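Local coordinates for LIM domain only protein 7 (Homo sapiens, PDB 2EAQ), which carries a PDZ domain, a fold that in its relatives binds the C-terminal tails of partner proteins, and probably serves in protein-protein assembly, at residues S44-N56 against A75-Y88. Residues are numbered along the deposited sequence; the frame is centred on the assembly and turned at random.
With NI (nickel (II) ion), chain C; NI (nickel (II) ion), chain B.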
loop_
_atom_site.group_PDB
_atom_site.type_symbol
_atom_site.label_atom_id
_atom_site.label_comp_id
_atom_site.label_asym_id
_atom_site.label_seq_id
_atom_site.Cartn_x
_atom_site.Cartn_y
_atom_site.Cartn_z
ATOM N N SER A 44 8.300 -7.224 3.572
ATOM C CA SER A 44 7.743 -7.592 2.248
ATOM C C SER A 44 8.396 -6.939 1.073
ATOM O O SER A 44 8.118 -7.286 -0.068
ATOM C CB SER A 44 6.266 -7.244 2.211
ATOM O OG SER A 44 5.529 -8.116 3.091
ATOM N N GLN A 45 9.296 -6.009 1.352
ATOM C CA GLN A 45 10.090 -5.312 0.336
ATOM C C GLN A 45 9.341 -4.346 -0.547
ATOM O O GLN A 45 9.619 -4.189 -1.742
ATOM C CB GLN A 45 11.050 -6.266 -0.434
ATOM C CG GLN A 45 12.048 -6.921 0.569
ATOM C CD GLN A 45 13.103 -7.794 0.007
ATOM O OE1 GLN A 45 13.644 -8.692 0.739
ATOM N NE2 GLN A 45 13.451 -7.563 -1.229
ATOM N N LEU A 46 8.362 -3.660 0.088
ATOM C CA LEU A 46 7.730 -2.497 -0.569
ATOM C C LEU A 46 8.790 -1.413 -0.549
ATOM O O LEU A 46 9.598 -1.319 0.386
ATOM C CB LEU A 46 6.531 -2.102 0.286
ATOM C CG LEU A 46 5.730 -0.876 -0.184
ATOM C CD1 LEU A 46 4.977 -1.268 -1.540
ATOM C CD2 LEU A 46 4.692 -0.449 0.888
ATOM N N GLN A 47 8.822 -0.578 -1.575
ATOM C CA GLN A 47 9.850 0.482 -1.624
ATOM C C GLN A 47 9.297 1.890 -1.824
ATOM O O GLN A 47 8.265 2.060 -2.466
ATOM C CB GLN A 47 10.844 0.191 -2.759
ATOM C CG GLN A 47 11.617 -1.116 -2.462
ATOM C CD GLN A 47 12.617 -1.509 -3.514
ATOM O OE1 GLN A 47 12.924 -0.771 -4.423
ATOM N NE2 GLN A 47 13.163 -2.736 -3.354
ATOM N N VAL A 48 10.005 2.857 -1.239
ATOM C CA VAL A 48 9.643 4.281 -1.405
ATOM C C VAL A 48 9.619 4.582 -2.890
ATOM O O VAL A 48 10.443 4.051 -3.653
ATOM C CB VAL A 48 10.658 5.154 -0.690
ATOM C CG1 VAL A 48 10.418 6.637 -1.031
ATOM C CG2 VAL A 48 10.581 4.909 0.802
ATOM N N ASP A 49 8.618 5.394 -3.288
ATOM C CA ASP A 49 8.352 5.802 -4.668
ATOM C C ASP A 49 7.607 4.781 -5.492
ATOM O O ASP A 49 7.269 5.055 -6.654
ATOM C CB ASP A 49 9.639 6.203 -5.402
ATOM C CG ASP A 49 10.147 7.589 -5.009
ATOM O OD1 ASP A 49 9.350 8.423 -4.557
ATOM O OD2 ASP A 49 11.364 7.848 -5.204
ATOM N N ASP A 50 7.372 3.582 -4.952
ATOM C CA ASP A 50 6.537 2.648 -5.705
ATOM C C ASP A 50 5.167 3.310 -5.890
ATOM O O ASP A 50 4.626 3.897 -4.940
ATOM C CB ASP A 50 6.292 1.320 -4.946
ATOM C CG ASP A 50 7.475 0.397 -4.946
ATOM O OD1 ASP A 50 8.410 0.621 -5.713
ATOM O OD2 ASP A 50 7.403 -0.590 -4.162
ATOM N N GLU A 51 4.583 3.265 -7.080
ATOM C CA GLU A 51 3.237 3.827 -7.306
ATOM C C GLU A 51 2.230 2.792 -6.905
ATOM O O GLU A 51 2.369 1.623 -7.331
ATOM C CB GLU A 51 3.029 4.207 -8.765
ATOM C CG GLU A 51 1.655 4.932 -8.902
ATOM C CD GLU A 51 1.250 5.291 -10.302
ATOM O OE1 GLU A 51 2.009 5.019 -11.238
ATOM O OE2 GLU A 51 0.118 5.815 -10.412
ATOM N N ILE A 52 1.249 3.165 -6.096
ATOM C CA ILE A 52 0.267 2.207 -5.612
ATOM C C ILE A 52 -0.913 2.198 -6.594
ATOM O O ILE A 52 -1.593 3.218 -6.825
ATOM C CB ILE A 52 -0.199 2.608 -4.179
ATOM C CG1 ILE A 52 1.032 2.630 -3.273
ATOM C CG2 ILE A 52 -1.269 1.671 -3.658
ATOM C CD1 ILE A 52 0.808 3.293 -1.862
ATOM N N ILE A 53 -1.177 1.047 -7.207
ATOM C CA ILE A 53 -2.250 0.925 -8.156
ATOM C C ILE A 53 -3.515 0.370 -7.569
ATOM O O ILE A 53 -4.605 0.831 -7.864
ATOM C CB ILE A 53 -1.790 0.068 -9.380
ATOM C CG1 ILE A 53 -0.546 0.692 -10.031
ATOM C CG2 ILE A 53 -2.947 -0.041 -10.386
ATOM C CD1 ILE A 53 -0.673 2.109 -10.422
ATOM N N ALA A 54 -3.383 -0.604 -6.681
ATOM C CA ALA A 54 -4.550 -1.202 -6.045
ATOM C C ALA A 54 -4.145 -1.916 -4.756
ATOM O O ALA A 54 -2.986 -2.234 -4.582
ATOM C CB ALA A 54 -5.177 -2.312 -6.956
ATOM N N ILE A 55 -5.083 -2.055 -3.843
ATOM C CA ILE A 55 -4.856 -2.919 -2.678
ATOM C C ILE A 55 -6.035 -3.881 -2.607
ATOM O O ILE A 55 -7.199 -3.467 -2.734
ATOM C CB ILE A 55 -4.676 -2.178 -1.351
ATOM C CG1 ILE A 55 -5.874 -1.287 -1.068
ATOM C CG2 ILE A 55 -3.396 -1.415 -1.364
ATOM C CD1 ILE A 55 -5.859 -0.687 0.385
ATOM N N ASN A 56 -5.738 -5.171 -2.418
ATOM C CA ASN A 56 -6.779 -6.167 -2.325
ATOM C C ASN A 56 -7.745 -5.969 -3.515
ATOM O O ASN A 56 -7.286 -5.981 -4.672
ATOM C CB ASN A 56 -7.410 -6.071 -0.913
ATOM C CG ASN A 56 -6.374 -6.288 0.191
ATOM O OD1 ASN A 56 -6.464 -5.723 1.311
ATOM N ND2 ASN A 56 -5.406 -7.148 -0.102
ATOM N N ALA A 75 -8.005 -3.292 5.401
ATOM C CA ALA A 75 -6.838 -4.162 5.341
ATOM C C ALA A 75 -6.187 -4.191 6.705
ATOM O O ALA A 75 -5.623 -5.211 7.058
ATOM C CB ALA A 75 -5.840 -3.608 4.261
ATOM N N GLN A 76 -6.250 -3.098 7.477
ATOM C CA GLN A 76 -5.672 -3.109 8.824
ATOM C C GLN A 76 -6.477 -4.051 9.685
ATOM O O GLN A 76 -5.941 -4.724 10.567
ATOM C CB GLN A 76 -5.729 -1.745 9.476
ATOM C CG GLN A 76 -4.885 -1.756 10.697
ATOM C CD GLN A 76 -3.838 -0.752 10.521
ATOM O OE1 GLN A 76 -3.979 0.371 10.964
ATOM N NE2 GLN A 76 -2.804 -1.108 9.798
ATOM N N GLU A 77 -7.779 -4.090 9.476
ATOM C CA GLU A 77 -8.603 -5.006 10.237
ATOM C C GLU A 77 -8.305 -6.466 9.901
ATOM O O GLU A 77 -8.167 -7.303 10.808
ATOM C CB GLU A 77 -10.103 -4.757 9.995
ATOM C CG GLU A 77 -10.873 -5.498 11.071
ATOM C CD GLU A 77 -12.282 -4.957 11.385
ATOM O OE1 GLU A 77 -13.059 -5.721 12.013
ATOM O OE2 GLU A 77 -12.586 -3.799 11.015
ATOM N N THR A 78 -8.121 -6.823 8.629
ATOM C CA THR A 78 -7.903 -8.247 8.250
ATOM C C THR A 78 -6.415 -8.639 8.420
ATOM O O THR A 78 -6.096 -9.857 8.554
ATOM C CB THR A 78 -8.261 -8.525 6.776
ATOM O OG1 THR A 78 -7.359 -7.803 5.929
ATOM C CG2 THR A 78 -9.678 -8.095 6.458
ATOM N N GLY A 79 -5.514 -7.652 8.347
ATOM C CA GLY A 79 -4.096 -7.961 8.397
ATOM C C GLY A 79 -3.499 -8.399 7.079
ATOM O O GLY A 79 -2.333 -8.833 7.031
ATOM N N HIS A 80 -4.266 -8.348 6.005
ATOM C CA HIS A 80 -3.762 -8.774 4.696
ATOM C C HIS A 80 -3.831 -7.647 3.700
ATOM O O HIS A 80 -4.873 -6.969 3.523
ATOM C CB HIS A 80 -4.589 -9.943 4.104
ATOM C CG HIS A 80 -4.710 -11.134 4.988
ATOM N ND1 HIS A 80 -3.624 -11.906 5.353
ATOM C CD2 HIS A 80 -5.785 -11.673 5.589
ATOM C CE1 HIS A 80 -4.029 -12.861 6.171
ATOM N NE2 HIS A 80 -5.337 -12.734 6.334
ATOM N N LEU A 81 -2.706 -7.391 3.080
ATOM C CA LEU A 81 -2.635 -6.338 2.106
ATOM C C LEU A 81 -1.871 -6.827 0.877
ATOM O O LEU A 81 -0.657 -6.954 0.939
ATOM C CB LEU A 81 -1.947 -5.176 2.818
ATOM C CG LEU A 81 -1.886 -3.840 2.153
ATOM C CD1 LEU A 81 -3.275 -3.295 1.829
ATOM C CD2 LEU A 81 -1.132 -2.933 3.146
ATOM N N VAL A 82 -2.575 -7.091 -0.220
ATOM C CA VAL A 82 -1.956 -7.523 -1.480
ATOM C C VAL A 82 -1.978 -6.262 -2.353
ATOM O O VAL A 82 -3.061 -5.843 -2.812
ATOM C CB VAL A 82 -2.728 -8.669 -2.140
ATOM C CG1 VAL A 82 -2.121 -9.064 -3.502
ATOM C CG2 VAL A 82 -2.624 -9.924 -1.274
ATOM N N MET A 83 -0.799 -5.699 -2.579
ATOM C CA MET A 83 -0.687 -4.418 -3.286
ATOM C C MET A 83 -0.225 -4.530 -4.689
ATOM O O MET A 83 0.776 -5.219 -4.923
ATOM C CB MET A 83 0.306 -3.519 -2.549
ATOM C CG MET A 83 0.142 -3.390 -0.990
ATOM S SD MET A 83 1.251 -2.081 -0.222
ATOM C CE MET A 83 1.426 -1.087 -1.782
ATOM N N ASP A 84 -0.920 -3.931 -5.623
ATOM C CA ASP A 84 -0.404 -3.911 -6.996
ATOM C C ASP A 84 0.315 -2.580 -7.125
ATOM O O ASP A 84 -0.297 -1.536 -6.829
ATOM C CB ASP A 84 -1.540 -4.003 -8.004
ATOM C CG ASP A 84 -2.111 -5.370 -8.094
ATOM O OD1 ASP A 84 -1.525 -6.264 -7.504
ATOM O OD2 ASP A 84 -3.125 -5.537 -8.778
ATOM N N VAL A 85 1.601 -2.589 -7.416
ATOM C CA VAL A 85 2.387 -1.395 -7.556
ATOM C C VAL A 85 3.115 -1.344 -8.869
ATOM O O VAL A 85 3.270 -2.343 -9.583
ATOM C CB VAL A 85 3.429 -1.224 -6.372
ATOM C CG1 VAL A 85 2.741 -1.400 -5.013
ATOM C CG2 VAL A 85 4.573 -2.172 -6.502
ATOM N N ARG A 86 3.570 -0.157 -9.210
ATOM C CA ARG A 86 4.375 0.106 -10.413
ATOM C C ARG A 86 5.656 0.715 -9.873
ATOM O O ARG A 86 5.656 1.762 -9.204
ATOM C CB ARG A 86 3.638 1.095 -11.313
ATOM C CG ARG A 86 4.359 1.431 -12.580
ATOM C CD ARG A 86 3.357 1.861 -13.641
ATOM N NE ARG A 86 2.131 1.099 -13.459
ATOM C CZ ARG A 86 1.316 0.690 -14.422
ATOM N NH1 ARG A 86 1.591 0.960 -15.685
ATOM N NH2 ARG A 86 0.203 0.028 -14.106
ATOM N N ARG A 87 6.779 0.094 -10.191
ATOM C CA ARG A 87 8.103 0.505 -9.748
ATOM C C ARG A 87 8.866 1.038 -10.929
ATOM O O ARG A 87 9.020 0.341 -11.945
ATOM C CB ARG A 87 8.822 -0.689 -9.123
ATOM C CG ARG A 87 10.206 -0.300 -8.583
ATOM C CD ARG A 87 10.825 -1.375 -7.714
ATOM N NE ARG A 87 10.014 -1.566 -6.507
ATOM C CZ ARG A 87 10.079 -2.626 -5.693
ATOM N NH1 ARG A 87 10.929 -3.643 -5.962
ATOM N NH2 ARG A 87 9.300 -2.675 -4.613
ATOM N N TYR A 88 9.327 2.281 -10.809
ATOM C CA TYR A 88 10.017 2.854 -11.957
ATOM C C TYR A 88 11.509 2.618 -11.846
ATOM O O TYR A 88 12.088 2.701 -10.767
ATOM C CB TYR A 88 9.650 4.349 -12.053
ATOM C CG TYR A 88 8.153 4.600 -12.301
ATOM C CD1 TYR A 88 7.638 4.778 -13.599
ATOM C CD2 TYR A 88 7.238 4.614 -11.222
ATOM C CE1 TYR A 88 6.247 4.978 -13.800
ATOM C CE2 TYR A 88 5.884 4.796 -11.413
ATOM C CZ TYR A 88 5.387 4.988 -12.686
ATOM O OH TYR A 88 4.048 5.251 -12.778
HETATM NI NI NI C . 10.892 10.252 -4.812
HETATM NI NI NI B . -6.793 -13.876 7.516
HETATM O O HOH W 1 10.378 -5.678 -3.981
HETATM O O HOH W 2 9.346 3.729 -8.423
HETATM O O HOH W 3 -7.396 -12.075 8.360
HETATM O O HOH W 4 -8.311 -13.757 6.128
HETATM O O HOH W 5 9.945 12.511 -5.102
HETATM O O HOH W 6 10.298 10.475 -7.048
HETATM O O HOH W 7 12.894 9.412 -4.767
#
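Arg87 runs alongside Asp50 and grips its carboxylate side-on in a two-bond salt bridge: NE meets OD1 of Asp50 at 2.8 Å and NH2 meets OD2 at 2.9 Å, the second bond almost straight and on the syn lone pair of OD2, with the carboxylate and guanidinium planes only 20° apart. CG of Arg87 stands anti to the backbone N (chi1 -178°) and the chain bends only at chi3, which turns the guanidinium edge to the carboxylate. The amide of Gln47 lies flat over one guanidinium face, the planes 4° apart, its CD 3.5 Å from CZ of Arg87. NH2 also donates a longer bond to the carbonyl O of Gln45, which water 1 links to NH1. Backbone N of Gln47 donates to OD2 of Asp50 from above the carboxylate plane, so that this oxygen takes two donors and the bond spans the type II turn from Gln47 to Asp50.

Beyond this turn strands 51-55 and 80-88 pair antiparallel, broken by a classic bulge where Asp84 O accepts from both Ile53 N and Ala54 N. At the strand end, Tyr88 OH donates to Glu51 OE1 (2.6 Å). On the core face, the methyl CE of Met83 meets Leu46 CD1 at 3.6 Å and also touches Ile52 CG1, while Leu81 CD1 packs on Ile55 CB; Phe21 and Trp68 extend this PDZ core. With an alanine at position Arg87, the Asp50 carboxylate would probably lose its countercharge and the Gln47 amide the flat group it stacks on. The salt bridge, the two donors on Asp50 OD2 and the stacked amide together tie the turn before strand 51-55 to the last strand of the domain.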